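Local coordinates for protein ADP-dependent (S)-NAD(P)H-hydrate dehydratase (Enterococcus faecalis, PDB 2R3B) that probably catalyses the ADP-dependent dehydration of (S)-NAD(P)HX, a damaged hydrated form of NAD(P)H, and so restores the nicotinamide cofactor, at residues 26-31 against 259-264; 39-44 against 72-77; 44-49 against 109-114; 138-143 against 161-166; 165-170 against 199-204. One frame throughout, in Å; residues are numbered along the deposited sequence.

Contact 1: 26-31 against 259-264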
# COMPACT_ATOMS: atom_id res chain seq x y z
N ASP B 26 -22.81 26.99 -1.21
CA ASP B 26 -22.40 28.35 -1.36
C ASP B 26 -20.97 28.65 -0.76
O ASP B 26 -20.17 29.41 -1.33
CB ASP B 26 -23.37 29.28 -0.59
CG ASP B 26 -24.51 29.74 -1.37
OD1 ASP B 26 -24.64 29.40 -2.56
OD2 ASP B 26 -25.30 30.49 -0.73
N ILE B 27 -20.68 28.08 0.40
CA ILE B 27 -19.39 28.31 1.02
C ILE B 27 -18.23 27.73 0.18
O ILE B 27 -17.12 28.29 0.18
CB ILE B 27 -19.39 27.73 2.45
CG1 ILE B 27 -18.22 28.30 3.26
CG2 ILE B 27 -19.40 26.20 2.45
CD1 ILE B 27 -18.30 29.79 3.57
N LEU B 28 -18.50 26.64 -0.54
CA LEU B 28 -17.49 26.00 -1.36
C LEU B 28 -17.20 26.87 -2.59
O LEU B 28 -16.07 27.05 -2.99
CB LEU B 28 -17.92 24.58 -1.75
CG LEU B 28 -18.16 23.57 -0.64
CD1 LEU B 28 -18.55 22.24 -1.27
CD2 LEU B 28 -16.92 23.42 0.27
N GLU B 29 -18.25 27.45 -3.18
CA GLU B 29 -18.07 28.32 -4.32
C GLU B 29 -17.30 29.57 -3.99
O GLU B 29 -16.49 30.04 -4.79
CB GLU B 29 -19.47 28.67 -4.92
CG GLU B 29 -20.12 27.43 -5.49
CD GLU B 29 -21.57 27.63 -5.87
OE1 GLU B 29 -22.15 28.71 -5.54
OE2 GLU B 29 -22.11 26.69 -6.49
N GLU B 30 -17.51 30.08 -2.78
CA GLU B 30 -16.86 31.26 -2.29
C GLU B 30 -15.39 30.99 -2.04
O GLU B 30 -14.55 31.76 -2.47
CB GLU B 30 -17.52 31.70 -0.99
CG GLU B 30 -16.91 32.96 -0.37
CD GLU B 30 -17.56 33.43 0.93
OE1 GLU B 30 -18.76 33.14 1.19
OE2 GLU B 30 -16.84 34.11 1.70
N VAL B 31 -15.10 29.90 -1.34
CA VAL B 31 -13.74 29.61 -0.84
C VAL B 31 -12.81 28.99 -1.89
O VAL B 31 -11.65 29.39 -2.01
CB VAL B 31 -13.84 28.67 0.41
CG1 VAL B 31 -12.45 28.16 0.84
CG2 VAL B 31 -14.52 29.40 1.56
N VAL B 259 -14.82 22.44 6.71
CA VAL B 259 -15.77 21.68 7.54
C VAL B 259 -16.95 21.21 6.71
O VAL B 259 -17.38 20.06 6.81
CB VAL B 259 -16.24 22.57 8.73
CG1 VAL B 259 -17.47 21.96 9.49
CG2 VAL B 259 -15.08 22.83 9.66
N TYR B 260 -17.48 22.08 5.85
CA TYR B 260 -18.59 21.71 5.00
C TYR B 260 -18.24 20.62 4.00
O TYR B 260 -19.01 19.67 3.79
CB TYR B 260 -19.14 22.95 4.23
CG TYR B 260 -20.41 22.59 3.48
CD1 TYR B 260 -21.63 22.43 4.16
CD2 TYR B 260 -20.38 22.33 2.12
CE1 TYR B 260 -22.78 22.06 3.48
CE2 TYR B 260 -21.54 21.96 1.44
CZ TYR B 260 -22.73 21.83 2.13
OH TYR B 260 -23.86 21.46 1.42
N LEU B 261 -17.11 20.76 3.33
CA LEU B 261 -16.71 19.79 2.32
C LEU B 261 -16.50 18.43 2.95
O LEU B 261 -16.93 17.43 2.39
CB LEU B 261 -15.39 20.22 1.63
CG LEU B 261 -14.92 19.35 0.47
CD1 LEU B 261 -16.01 19.21 -0.58
CD2 LEU B 261 -13.58 19.92 -0.10
N HIS B 262 -15.83 18.39 4.09
CA HIS B 262 -15.62 17.12 4.82
C HIS B 262 -16.94 16.34 5.03
O HIS B 262 -17.01 15.17 4.75
CB HIS B 262 -14.93 17.45 6.14
CG HIS B 262 -14.76 16.31 7.09
ND1 HIS B 262 -15.52 16.19 8.24
CD2 HIS B 262 -13.84 15.31 7.14
CE1 HIS B 262 -15.11 15.13 8.92
NE2 HIS B 262 -14.09 14.58 8.28
N SER B 263 -17.96 17.04 5.52
CA SER B 263 -19.26 16.40 5.76
C SER B 263 -20.07 16.16 4.47
O SER B 263 -20.88 15.23 4.43
CB SER B 263 -20.05 17.21 6.77
OG SER B 263 -20.29 18.51 6.30
N LEU B 264 -19.89 16.98 3.43
CA LEU B 264 -20.59 16.77 2.16
C LEU B 264 -20.13 15.47 1.54
O LEU B 264 -20.92 14.63 1.12
CB LEU B 264 -20.33 17.91 1.17
CG LEU B 264 -20.90 17.77 -0.25
CD1 LEU B 264 -22.43 17.84 -0.17
CD2 LEU B 264 -20.37 18.84 -1.14
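The short helix 26-31, with Ile-27 and Leu-28, approaches helix 259-264, with Tyr-260 and Leu-261, to 9.9 Å between axes, and their N-to-C directions differ by 127°. The closest backbone pair is Leu-28 CA and Leu-261 CA, 7.3 Å apart. The contact is apolar, and Leu-28 carries most of it. Its CG lies 3.8 Å from Tyr-260 CD2, and its CD1 meets the edge of that ring in plane. The CD2 branch goes to the backbone side of Leu-261, with CD2 to Leu-261 CB at 3.8 Å. CD1 also reaches Leu-264 CD2 at 3.9 Å. Leu-28 touches Tyr-260, Leu-261 and Leu-264 at once. Ile-27 adds one branch. Its CG1 is anti to the backbone N (chi1 -163°) and runs away from the contact, while CG2 stays close and touches Tyr-260 CB at 3.7 Å. Tyr-260 O accepts from Leu-264 N and from Ser-263 OG, the latter at 3.0 Å and above the carbonyl plane. Ser-263 OG is also hydrogen-bonded to Asn-221. Helix 278-292 closes the leucine cluster, with Tyr-292 against Leu-28 and Leu-264, and Leu-285 and Met-289 against Leu-261. Phe-244 of helix 233-247 packs on Leu-261 and Val-31.

Contact 2: 39-44 against 72-77; sequences SYKSNF and AGLTTV
The contact sits where two neighbouring parallel strands of the ribokinase-like sheet begin: the 3-10 turn 41-43 leads toward strand 46-50 and meets the start of strand 74-78. Gly-73 N donates to Phe-44 O at 2.9 Å, with an N-H...O angle of 152°. The donor stands well above the carbonyl plane. Lys-41 O lies 3.5 Å from Gly-73 CA in a CA-H...O contact, and it also accepts from Phe-44 N. Gly-73 has no side chain, and this lets the turn come so near. Lys-41 CG lies between the backbone N and the carbonyl carbon (chi1 61°). From there the methylenes pass Leu-74, with CD 3.8 Å from Leu-74 CD2. Asn-43 OD1 accepts a hydrogen bond from Tyr-40 N at 2.8 Å, in its carbonyl plane, which braces the turn. In the tetramer, Ala-229 of a neighbouring subunit packs on Lys-41 and Phe-44. Across the segments, the polar hold is backbone to backbone, while the lysine contributes its aliphatic chain and its ammonium end leads away.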
# COMPACT_ATOMS: atom_id res chain seq x y z
N SER B 39 0.86 30.13 -11.28
CA SER B 39 1.12 29.65 -9.91
C SER B 39 2.25 28.65 -9.87
O SER B 39 2.44 27.92 -10.83
CB SER B 39 -0.11 28.94 -9.37
OG SER B 39 -1.28 29.71 -9.55
N TYR B 40 2.95 28.57 -8.74
CA TYR B 40 3.87 27.46 -8.46
C TYR B 40 3.51 26.88 -7.08
O TYR B 40 2.69 27.45 -6.37
CB TYR B 40 5.33 27.93 -8.47
CG TYR B 40 5.88 28.26 -9.86
CD1 TYR B 40 6.12 27.23 -10.79
CD2 TYR B 40 6.15 29.57 -10.23
CE1 TYR B 40 6.62 27.51 -12.06
CE2 TYR B 40 6.66 29.87 -11.51
CZ TYR B 40 6.90 28.83 -12.42
OH TYR B 40 7.39 29.07 -13.69
N LYS B 41 4.13 25.77 -6.70
CA LYS B 41 3.69 25.07 -5.49
C LYS B 41 3.78 25.94 -4.22
O LYS B 41 2.95 25.84 -3.33
CB LYS B 41 4.38 23.73 -5.30
CG LYS B 41 5.87 23.75 -5.15
CD LYS B 41 6.38 22.34 -5.03
CE LYS B 41 7.90 22.29 -4.94
NZ LYS B 41 8.58 22.67 -6.23
N SER B 42 4.75 26.85 -4.17
CA SER B 42 4.89 27.74 -3.01
C SER B 42 3.64 28.61 -2.81
O SER B 42 3.26 28.93 -1.66
CB SER B 42 6.12 28.65 -3.21
OG SER B 42 5.84 29.60 -4.25
N ASN B 43 2.96 28.97 -3.90
CA ASN B 43 1.71 29.73 -3.79
C ASN B 43 0.60 28.96 -3.07
O ASN B 43 -0.40 29.56 -2.65
CB ASN B 43 1.17 30.13 -5.16
CG ASN B 43 2.15 31.01 -5.92
OD1 ASN B 43 2.63 30.66 -6.98
ND2 ASN B 43 2.48 32.15 -5.33
N PHE B 44 0.75 27.65 -2.93
CA PHE B 44 -0.28 26.84 -2.30
C PHE B 44 0.09 26.39 -0.88
O PHE B 44 -0.58 25.55 -0.28
CB PHE B 44 -0.68 25.73 -3.25
CG PHE B 44 -1.11 26.26 -4.58
CD1 PHE B 44 -2.17 27.20 -4.61
CD2 PHE B 44 -0.44 25.98 -5.73
CE1 PHE B 44 -2.56 27.78 -5.81
CE2 PHE B 44 -0.84 26.57 -6.95
CZ PHE B 44 -1.90 27.47 -6.97
N ALA B 72 -2.69 21.29 -0.65
CA ALA B 72 -1.54 21.95 -0.06
C ALA B 72 -0.31 21.81 -0.94
O ALA B 72 -0.02 20.73 -1.51
CB ALA B 72 -1.25 21.40 1.41
N GLY B 73 0.44 22.91 -1.06
CA GLY B 73 1.57 22.93 -1.98
C GLY B 73 2.67 21.99 -1.55
O GLY B 73 3.19 21.20 -2.35
N LEU B 74 3.01 22.07 -0.26
CA LEU B 74 4.07 21.27 0.33
C LEU B 74 3.65 20.84 1.72
O LEU B 74 3.12 21.65 2.45
CB LEU B 74 5.36 22.06 0.41
CG LEU B 74 6.13 22.25 -0.90
CD1 LEU B 74 7.35 23.14 -0.64
CD2 LEU B 74 6.57 20.91 -1.52
N THR B 75 3.86 19.57 2.05
CA THR B 75 3.42 19.03 3.34
C THR B 75 4.61 18.35 4.00
O THR B 75 5.24 17.47 3.39
CB THR B 75 2.24 18.02 3.20
OG1 THR B 75 1.09 18.70 2.66
CG2 THR B 75 1.81 17.40 4.54
N THR B 76 4.90 18.76 5.24
CA THR B 76 5.92 18.11 6.07
C THR B 76 5.26 17.57 7.31
O THR B 76 4.40 18.26 7.91
CB THR B 76 7.04 19.09 6.46
OG1 THR B 76 7.54 19.70 5.28
CG2 THR B 76 8.20 18.37 7.16
N VAL B 77 5.67 16.37 7.73
CA VAL B 77 5.10 15.74 8.90
C VAL B 77 6.18 15.56 9.95
O VAL B 77 7.19 14.90 9.70
CB VAL B 77 4.42 14.40 8.57
CG1 VAL B 77 3.62 13.85 9.79
CG2 VAL B 77 3.44 14.57 7.36

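Contact 3: 44-49 against 109-114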
# COMPACT_ATOMS: atom_id res chain seq x y z
N PHE B 44 0.75 27.65 -2.93
CA PHE B 44 -0.28 26.84 -2.30
C PHE B 44 0.09 26.39 -0.88
O PHE B 44 -0.58 25.55 -0.28
CB PHE B 44 -0.68 25.73 -3.25
CG PHE B 44 -1.11 26.26 -4.58
CD1 PHE B 44 -2.17 27.20 -4.61
CD2 PHE B 44 -0.44 25.98 -5.73
CE1 PHE B 44 -2.56 27.78 -5.81
CE2 PHE B 44 -0.84 26.57 -6.95
CZ PHE B 44 -1.90 27.47 -6.97
N GLY B 45 1.12 27.02 -0.34
CA GLY B 45 1.40 26.98 1.08
C GLY B 45 2.27 25.83 1.51
O GLY B 45 2.30 24.78 0.84
N ARG B 46 2.99 26.06 2.60
CA ARG B 46 3.81 25.03 3.26
C ARG B 46 3.10 24.66 4.54
O ARG B 46 2.89 25.51 5.41
CB ARG B 46 5.22 25.52 3.59
CG ARG B 46 6.15 25.75 2.39
CD ARG B 46 7.50 26.38 2.84
NE ARG B 46 8.22 25.52 3.79
CZ ARG B 46 9.17 24.62 3.50
NH1 ARG B 46 9.58 24.43 2.24
NH2 ARG B 46 9.72 23.90 4.50
N VAL B 47 2.73 23.40 4.66
CA VAL B 47 2.00 22.96 5.85
C VAL B 47 2.89 22.05 6.65
O VAL B 47 3.62 21.22 6.09
CB VAL B 47 0.68 22.22 5.51
CG1 VAL B 47 -0.00 21.74 6.76
CG2 VAL B 47 -0.22 23.12 4.68
N VAL B 48 2.85 22.19 7.97
CA VAL B 48 3.52 21.25 8.82
C VAL B 48 2.48 20.59 9.74
O VAL B 48 1.73 21.28 10.42
CB VAL B 48 4.64 21.93 9.67
CG1 VAL B 48 5.26 20.89 10.64
CG2 VAL B 48 5.73 22.51 8.78
N LEU B 49 2.43 19.26 9.70
CA LEU B 49 1.49 18.47 10.50
C LEU B 49 2.28 17.79 11.61
O LEU B 49 3.29 17.11 11.33
CB LEU B 49 0.82 17.43 9.61
CG LEU B 49 0.17 17.89 8.30
CD1 LEU B 49 -0.42 16.67 7.56
CD2 LEU B 49 -0.88 18.96 8.57
N VAL B 109 9.05 24.12 11.16
CA VAL B 109 8.00 24.94 11.76
C VAL B 109 8.20 26.44 11.45
O VAL B 109 7.23 27.16 11.17
CB VAL B 109 7.94 24.71 13.29
CG1 VAL B 109 7.10 25.78 13.95
CG2 VAL B 109 7.46 23.29 13.58
N GLU B 110 9.45 26.90 11.47
CA GLU B 110 9.77 28.31 11.18
C GLU B 110 9.34 28.73 9.76
O GLU B 110 8.89 29.85 9.55
CB GLU B 110 11.25 28.54 11.35
CG GLU B 110 11.66 29.99 11.44
CD GLU B 110 11.79 30.69 10.09
OE1 GLU B 110 12.02 30.02 9.04
OE2 GLU B 110 11.71 31.96 10.09
N GLN B 111 9.47 27.81 8.81
CA GLN B 111 9.08 28.05 7.42
C GLN B 111 7.59 27.84 7.08
O GLN B 111 7.14 28.17 5.98
CB GLN B 111 9.83 27.08 6.53
CG GLN B 111 11.30 27.33 6.50
CD GLN B 111 11.95 26.40 5.51
OE1 GLN B 111 11.62 26.43 4.31
NE2 GLN B 111 12.85 25.55 5.99
N ALA B 112 6.84 27.25 8.00
CA ALA B 112 5.47 26.85 7.70
C ALA B 112 4.55 28.05 7.53
O ALA B 112 4.69 29.06 8.24
CB ALA B 112 4.95 25.97 8.80
N ASP B 113 3.56 27.91 6.63
CA ASP B 113 2.45 28.85 6.58
C ASP B 113 1.33 28.44 7.53
O ASP B 113 0.63 29.28 8.05
CB ASP B 113 1.92 28.94 5.13
CG ASP B 113 2.94 29.48 4.19
OD1 ASP B 113 3.41 30.61 4.44
OD2 ASP B 113 3.32 28.83 3.19
N VAL B 114 1.16 27.14 7.72
CA VAL B 114 0.10 26.50 8.54
C VAL B 114 0.74 25.37 9.32
O VAL B 114 1.50 24.57 8.77
CB VAL B 114 -1.03 25.92 7.63
CG1 VAL B 114 -2.20 25.34 8.49
CG2 VAL B 114 -1.52 27.01 6.65
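Arg-46 and Asp-113 share the polar bonds at the start of the pairing. Arg-46 N donates to Asp-113 OD2 at 2.9 Å, on the anti lone pair of that oxygen. Arg-46 O accepts from Asp-113 N at 2.8 Å and more weakly from Val-114 N at 3.3 Å. Further on, Val-48 N donates to Val-114 O at 2.9 Å, with an N-H...O angle of 167°. Val-47 and Val-114 form the parallel bridge. The guanidinium of Arg-46 lies nearly flat over the Gln-111 amide, the planes 17° apart. Gln-111 OE1 stands over the centre of the guanidinium face, 3.2 Å from Arg-46 CZ. In the conformer described, a bend at chi3 (60°) turns the arginine end into this position. Gln-111 NE2 is hydrogen-bonded to Asn-107 OD1, which should help fix the amide. The apolar contacts lie on two faces of the sheet. Val-48 CG2 meets Ala-112 CB at 3.5 Å on one. Val-47 CG2 lies 4.1 Å from Val-114 CB on the other, where Ala-242 and Ala-246 of helix 233-247 cover both valines. The chain passes from helix 102-111 through Ala-112 and Asp-113 into strand 114-117. That helix belongs to the beta-alpha-beta crossover from strand 95-97 to strand 114-117, which lies parallel to strand 46-50 in the ribokinase-like sheet.

Contact 4: 138-143 against 161-166; sequences HQKQQW and LTYPEK. With EDO (1,2-ethanediol), chain P; EDO (1,2-ethanediol), chain O.
Lys-140 CG is anti to the backbone N (chi1 -169°), which lays the side chain across the Tyr-163 ring, and a bend at chi4 (68°) turns NZ to Glu-165. Both segments are loops leading into adjacent parallel strands, 143-147 and 167-170, of the ribokinase-like sheet. Residues 139-142 form a type I beta turn. Lys-140 CB stands over the centre of the Tyr-163 ring in a CH-pi contact, and Thr-162 CG2 covers the opposite face. Lys-140 NZ makes a salt bridge with Glu-165 OE2, on its syn side and out of the carboxylate plane. A second CH-pi contact puts Lys-166 CG over the Trp-143 six-membered ring, 3.9 Å from the centroid. The His-138 ring edge faces Tyr-163 O. His-138 NE2 donates to Gln-142 O at 2.7 Å, in the ring plane. Water 1 links His-138 ND1 to Tyr-163 N. Both ring nitrogens are held. Gln-142 NE2 is hydrogen-bonded to Val-109 O and Ala-112 O. Water 2 donates to Lys-140 O and Glu-165 OE2 and accepts from Lys-166 NZ at 3.2 Å.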
# COMPACT_ATOMS: atom_id res chain seq x y z
N HIS B 138 5.67 29.93 17.59
CA HIS B 138 4.61 30.44 16.71
C HIS B 138 4.78 31.90 16.33
O HIS B 138 5.00 32.74 17.20
CB HIS B 138 3.22 30.25 17.38
CG HIS B 138 2.05 30.71 16.56
ND1 HIS B 138 1.03 31.49 17.08
CD2 HIS B 138 1.71 30.48 15.27
CE1 HIS B 138 0.13 31.72 16.15
NE2 HIS B 138 0.52 31.13 15.03
N GLN B 139 4.60 32.18 15.04
CA GLN B 139 4.75 33.50 14.46
C GLN B 139 3.40 34.03 14.11
O GLN B 139 2.48 33.27 13.74
CB GLN B 139 5.61 33.47 13.20
CG GLN B 139 7.04 33.01 13.41
CD GLN B 139 7.69 32.65 12.11
OE1 GLN B 139 7.81 33.47 11.23
NE2 GLN B 139 8.12 31.42 11.98
N LYS B 140 3.28 35.35 14.18
CA LYS B 140 1.98 35.98 14.09
C LYS B 140 1.26 35.62 12.81
O LYS B 140 0.05 35.42 12.83
CB LYS B 140 2.14 37.50 14.18
CG LYS B 140 0.83 38.23 14.37
CD LYS B 140 1.07 39.73 14.52
CE LYS B 140 -0.23 40.53 14.44
NZ LYS B 140 -1.13 40.28 15.62
N GLN B 141 1.98 35.54 11.71
CA GLN B 141 1.35 35.30 10.42
C GLN B 141 0.97 33.83 10.12
O GLN B 141 0.33 33.55 9.11
CB GLN B 141 2.22 35.81 9.28
CG GLN B 141 3.41 34.93 8.87
CD GLN B 141 4.54 34.92 9.87
OE1 GLN B 141 4.57 35.73 10.80
NE2 GLN B 141 5.48 33.98 9.68
N GLN B 142 1.40 32.92 10.98
CA GLN B 142 1.16 31.50 10.77
C GLN B 142 -0.19 31.08 11.36
O GLN B 142 -0.51 31.40 12.50
CB GLN B 142 2.24 30.68 11.47
CG GLN B 142 3.62 30.80 10.89
CD GLN B 142 4.61 30.01 11.68
OE1 GLN B 142 4.64 30.09 12.93
NE2 GLN B 142 5.46 29.25 10.97
N TRP B 143 -0.95 30.29 10.62
CA TRP B 143 -2.12 29.63 11.17
C TRP B 143 -1.64 28.47 12.04
O TRP B 143 -0.74 27.73 11.65
CB TRP B 143 -3.00 29.10 10.05
CG TRP B 143 -3.70 30.16 9.28
CD1 TRP B 143 -3.36 30.66 8.07
CD2 TRP B 143 -4.90 30.81 9.66
NE1 TRP B 143 -4.26 31.61 7.68
CE2 TRP B 143 -5.24 31.70 8.63
CE3 TRP B 143 -5.76 30.69 10.76
CZ2 TRP B 143 -6.37 32.49 8.68
CZ3 TRP B 143 -6.89 31.48 10.80
CH2 TRP B 143 -7.18 32.36 9.78
N LEU B 161 -1.85 32.22 24.77
CA LEU B 161 -1.55 32.43 23.37
C LEU B 161 -1.01 33.83 23.10
O LEU B 161 -1.65 34.81 23.45
CB LEU B 161 -2.83 32.24 22.55
CG LEU B 161 -3.39 30.82 22.56
CD1 LEU B 161 -4.75 30.85 21.84
CD2 LEU B 161 -2.42 29.82 21.88
N THR B 162 0.12 33.91 22.40
CA THR B 162 0.70 35.19 22.01
C THR B 162 -0.04 35.85 20.86
O THR B 162 -0.29 37.05 20.90
CB THR B 162 2.20 35.01 21.62
OG1 THR B 162 2.90 34.35 22.69
CG2 THR B 162 2.84 36.35 21.34
N TYR B 163 -0.38 35.08 19.82
CA TYR B 163 -1.11 35.60 18.67
C TYR B 163 -2.33 34.71 18.46
O TYR B 163 -2.33 33.84 17.59
CB TYR B 163 -0.22 35.59 17.40
CG TYR B 163 1.15 36.21 17.64
CD1 TYR B 163 1.27 37.57 17.90
CD2 TYR B 163 2.30 35.43 17.63
CE1 TYR B 163 2.50 38.15 18.15
CE2 TYR B 163 3.55 36.00 17.90
CZ TYR B 163 3.64 37.37 18.15
OH TYR B 163 4.85 37.96 18.39
N PRO B 164 -3.40 34.94 19.24
CA PRO B 164 -4.56 34.04 19.23
C PRO B 164 -5.43 34.13 17.98
O PRO B 164 -6.15 33.17 17.67
CB PRO B 164 -5.34 34.46 20.47
CG PRO B 164 -4.98 35.88 20.67
CD PRO B 164 -3.55 36.02 20.25
N GLU B 165 -5.35 35.24 17.26
CA GLU B 165 -6.23 35.50 16.14
C GLU B 165 -6.08 34.48 15.00
O GLU B 165 -7.05 34.22 14.27
CB GLU B 165 -6.03 36.91 15.59
CG GLU B 165 -4.67 37.21 15.00
CD GLU B 165 -3.57 37.68 15.99
OE1 GLU B 165 -3.66 37.55 17.24
OE2 GLU B 165 -2.55 38.20 15.47
N LYS B 166 -4.88 33.90 14.84
CA LYS B 166 -4.74 32.82 13.85
C LYS B 166 -4.61 31.43 14.47
O LYS B 166 -4.15 30.50 13.81
CB LYS B 166 -3.61 33.10 12.86
CG LYS B 166 -3.98 34.13 11.76
CD LYS B 166 -2.86 34.21 10.74
CE LYS B 166 -3.21 34.98 9.55
NZ LYS B 166 -3.64 36.34 9.97
C1 EDO P . -7.18 35.94 11.67
O1 EDO P . -6.53 36.66 10.62
C2 EDO P . -8.70 36.07 11.57
O2 EDO P . -9.16 35.90 10.22
C1 EDO O . -10.26 34.74 15.92
O1 EDO O . -9.56 35.47 14.91
C2 EDO O . -11.64 34.37 15.40
O2 EDO O . -12.03 35.40 14.47
O HOH W 1 0.58 32.28 19.61
O HOH W 2 -2.19 37.40 12.63

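Contact 5: 165-170 against 199-204; sequences EKVVFT and LGSTIV. With EDO (1,2-ethanediol), chain O; EDO (1,2-ethanediol), chain P.
Phe-169 and Val-168 pack closely against strand 202-204, whereas Glu-165 and Gly-200 meet near the surface. In the tight part three backbone bonds alternate. Thr-202 N donates to Val-167 O at 3.0 Å, Phe-169 N to Thr-202 O at 2.9 Å, and Val-204 N to Phe-169 O at 2.8 Å. The Phe-169 ring turns its edge to Ser-201 CB, in plane, and CD1 touches Ile-203 CD1 at 3.7 Å. On the other face of the sheet Val-168 CG1 reaches Val-204 CG2 at 3.8 Å, and helix 252-269 covers both through Ile-255. The strands are parallel neighbours in the ribokinase-like sheet, their short-segment axes 22° apart. The Thr-170 side chain, hydrogen-bonded through OG1 to Asp-147, comes within about 7 Å (nearest atoms) of Gly-234, predicted to bind AMP. At the loose end water 3 bridges the segments, donating to Glu-165 O and Val-167 O and accepting from Thr-202 OG1 at 2.6 Å. An ethanediol, probably from crystallisation, donates from O1 to Glu-165 O at 2.9 Å beside Gly-200 O.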
# COMPACT_ATOMS: atom_id res chain seq x y z
N GLU B 165 -5.35 35.24 17.26
CA GLU B 165 -6.23 35.50 16.14
C GLU B 165 -6.08 34.48 15.00
O GLU B 165 -7.05 34.22 14.27
CB GLU B 165 -6.03 36.91 15.59
CG GLU B 165 -4.67 37.21 15.00
CD GLU B 165 -3.57 37.68 15.99
OE1 GLU B 165 -3.66 37.55 17.24
OE2 GLU B 165 -2.55 38.20 15.47
N LYS B 166 -4.88 33.90 14.84
CA LYS B 166 -4.74 32.82 13.85
C LYS B 166 -4.61 31.43 14.47
O LYS B 166 -4.15 30.50 13.81
CB LYS B 166 -3.61 33.10 12.86
CG LYS B 166 -3.98 34.13 11.76
CD LYS B 166 -2.86 34.21 10.74
CE LYS B 166 -3.21 34.98 9.55
NZ LYS B 166 -3.64 36.34 9.97
N VAL B 167 -5.05 31.28 15.71
CA VAL B 167 -5.16 29.94 16.31
C VAL B 167 -6.57 29.42 16.07
O VAL B 167 -7.58 30.19 16.18
CB VAL B 167 -4.83 29.94 17.79
CG1 VAL B 167 -4.92 28.51 18.38
CG2 VAL B 167 -3.42 30.55 18.01
N VAL B 168 -6.64 28.14 15.69
CA VAL B 168 -7.92 27.44 15.43
C VAL B 168 -7.91 26.22 16.35
O VAL B 168 -7.04 25.35 16.24
CB VAL B 168 -8.05 26.98 13.98
CG1 VAL B 168 -9.42 26.29 13.72
CG2 VAL B 168 -7.80 28.14 13.00
N PHE B 169 -8.85 26.14 17.28
CA PHE B 169 -9.04 24.92 18.09
C PHE B 169 -10.14 24.08 17.47
O PHE B 169 -11.17 24.61 17.03
CB PHE B 169 -9.46 25.22 19.53
CG PHE B 169 -8.42 25.92 20.33
CD1 PHE B 169 -8.36 27.30 20.35
CD2 PHE B 169 -7.51 25.21 21.09
CE1 PHE B 169 -7.42 27.97 21.12
CE2 PHE B 169 -6.58 25.86 21.86
CZ PHE B 169 -6.52 27.24 21.88
N THR B 170 -9.94 22.77 17.42
CA THR B 170 -10.96 21.88 16.88
C THR B 170 -11.48 20.81 17.87
O THR B 170 -11.33 19.61 17.62
CB THR B 170 -10.41 21.18 15.63
OG1 THR B 170 -9.21 20.50 15.98
CG2 THR B 170 -10.07 22.21 14.54
N LEU B 199 -10.84 33.60 24.59
CA LEU B 199 -9.61 33.13 23.92
C LEU B 199 -9.12 34.02 22.78
O LEU B 199 -7.92 34.14 22.58
CB LEU B 199 -9.82 31.69 23.41
CG LEU B 199 -9.83 30.62 24.49
CD1 LEU B 199 -10.57 29.35 24.03
CD2 LEU B 199 -8.38 30.33 24.89
N GLY B 200 -10.02 34.62 22.02
CA GLY B 200 -9.63 35.39 20.85
C GLY B 200 -9.25 34.54 19.65
O GLY B 200 -8.59 35.01 18.71
N SER B 201 -9.69 33.27 19.66
CA SER B 201 -9.33 32.30 18.64
C SER B 201 -10.58 31.75 17.98
O SER B 201 -11.70 32.02 18.43
CB SER B 201 -8.55 31.15 19.30
OG SER B 201 -7.33 31.65 19.84
N THR B 202 -10.41 30.96 16.93
CA THR B 202 -11.54 30.31 16.28
C THR B 202 -11.77 28.99 16.97
O THR B 202 -10.82 28.25 17.28
CB THR B 202 -11.26 30.08 14.81
OG1 THR B 202 -11.05 31.34 14.15
CG2 THR B 202 -12.41 29.35 14.13
N ILE B 203 -13.03 28.68 17.23
CA ILE B 203 -13.40 27.40 17.81
C ILE B 203 -14.27 26.62 16.84
O ILE B 203 -15.38 27.02 16.55
CB ILE B 203 -14.14 27.52 19.18
CG1 ILE B 203 -13.43 28.51 20.12
CG2 ILE B 203 -14.39 26.11 19.78
CD1 ILE B 203 -12.00 28.12 20.49
N VAL B 204 -13.76 25.49 16.33
CA VAL B 204 -14.54 24.58 15.51
C VAL B 204 -15.07 23.52 16.47
O VAL B 204 -14.34 22.59 16.87
CB VAL B 204 -13.71 23.93 14.39
CG1 VAL B 204 -14.56 23.01 13.54
CG2 VAL B 204 -13.02 24.99 13.54
C1 EDO O . -10.26 34.74 15.92
O1 EDO O . -9.56 35.47 14.91
C2 EDO O . -11.64 34.37 15.40
O2 EDO O . -12.03 35.40 14.47
C1 EDO P . -7.18 35.94 11.67
O1 EDO P . -6.53 36.66 10.62
C2 EDO P . -8.70 36.07 11.57
O2 EDO P . -9.16 35.90 10.22
O HOH W 3 -8.45 31.84 14.20

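Contacts 2, 3 and 5 hold strands of one central sheet. Contacts 2 and 3 share Phe-44, and their strands 46-50 and 74-78 are neighbours. Contact 4 joins the loops ahead of strands 143-147 and 167-170, the second also held by contact 5. It shares Glu-165 and Lys-166 with contact 5, and Gln-142 ties it to the 109-114 segment of contact 3. Contact 1 is helix against helix and touches contact 5 through Val-259 on Val-204. The chemistry follows the place: buried contact 1 is apolar, and buried contacts 2, 3 and 5 add backbone bonding, plus an aspartate at contact 3. Partly buried contact 4 uses a salt bridge, CH-pi contacts and waters. Contact 2 lies beside another subunit.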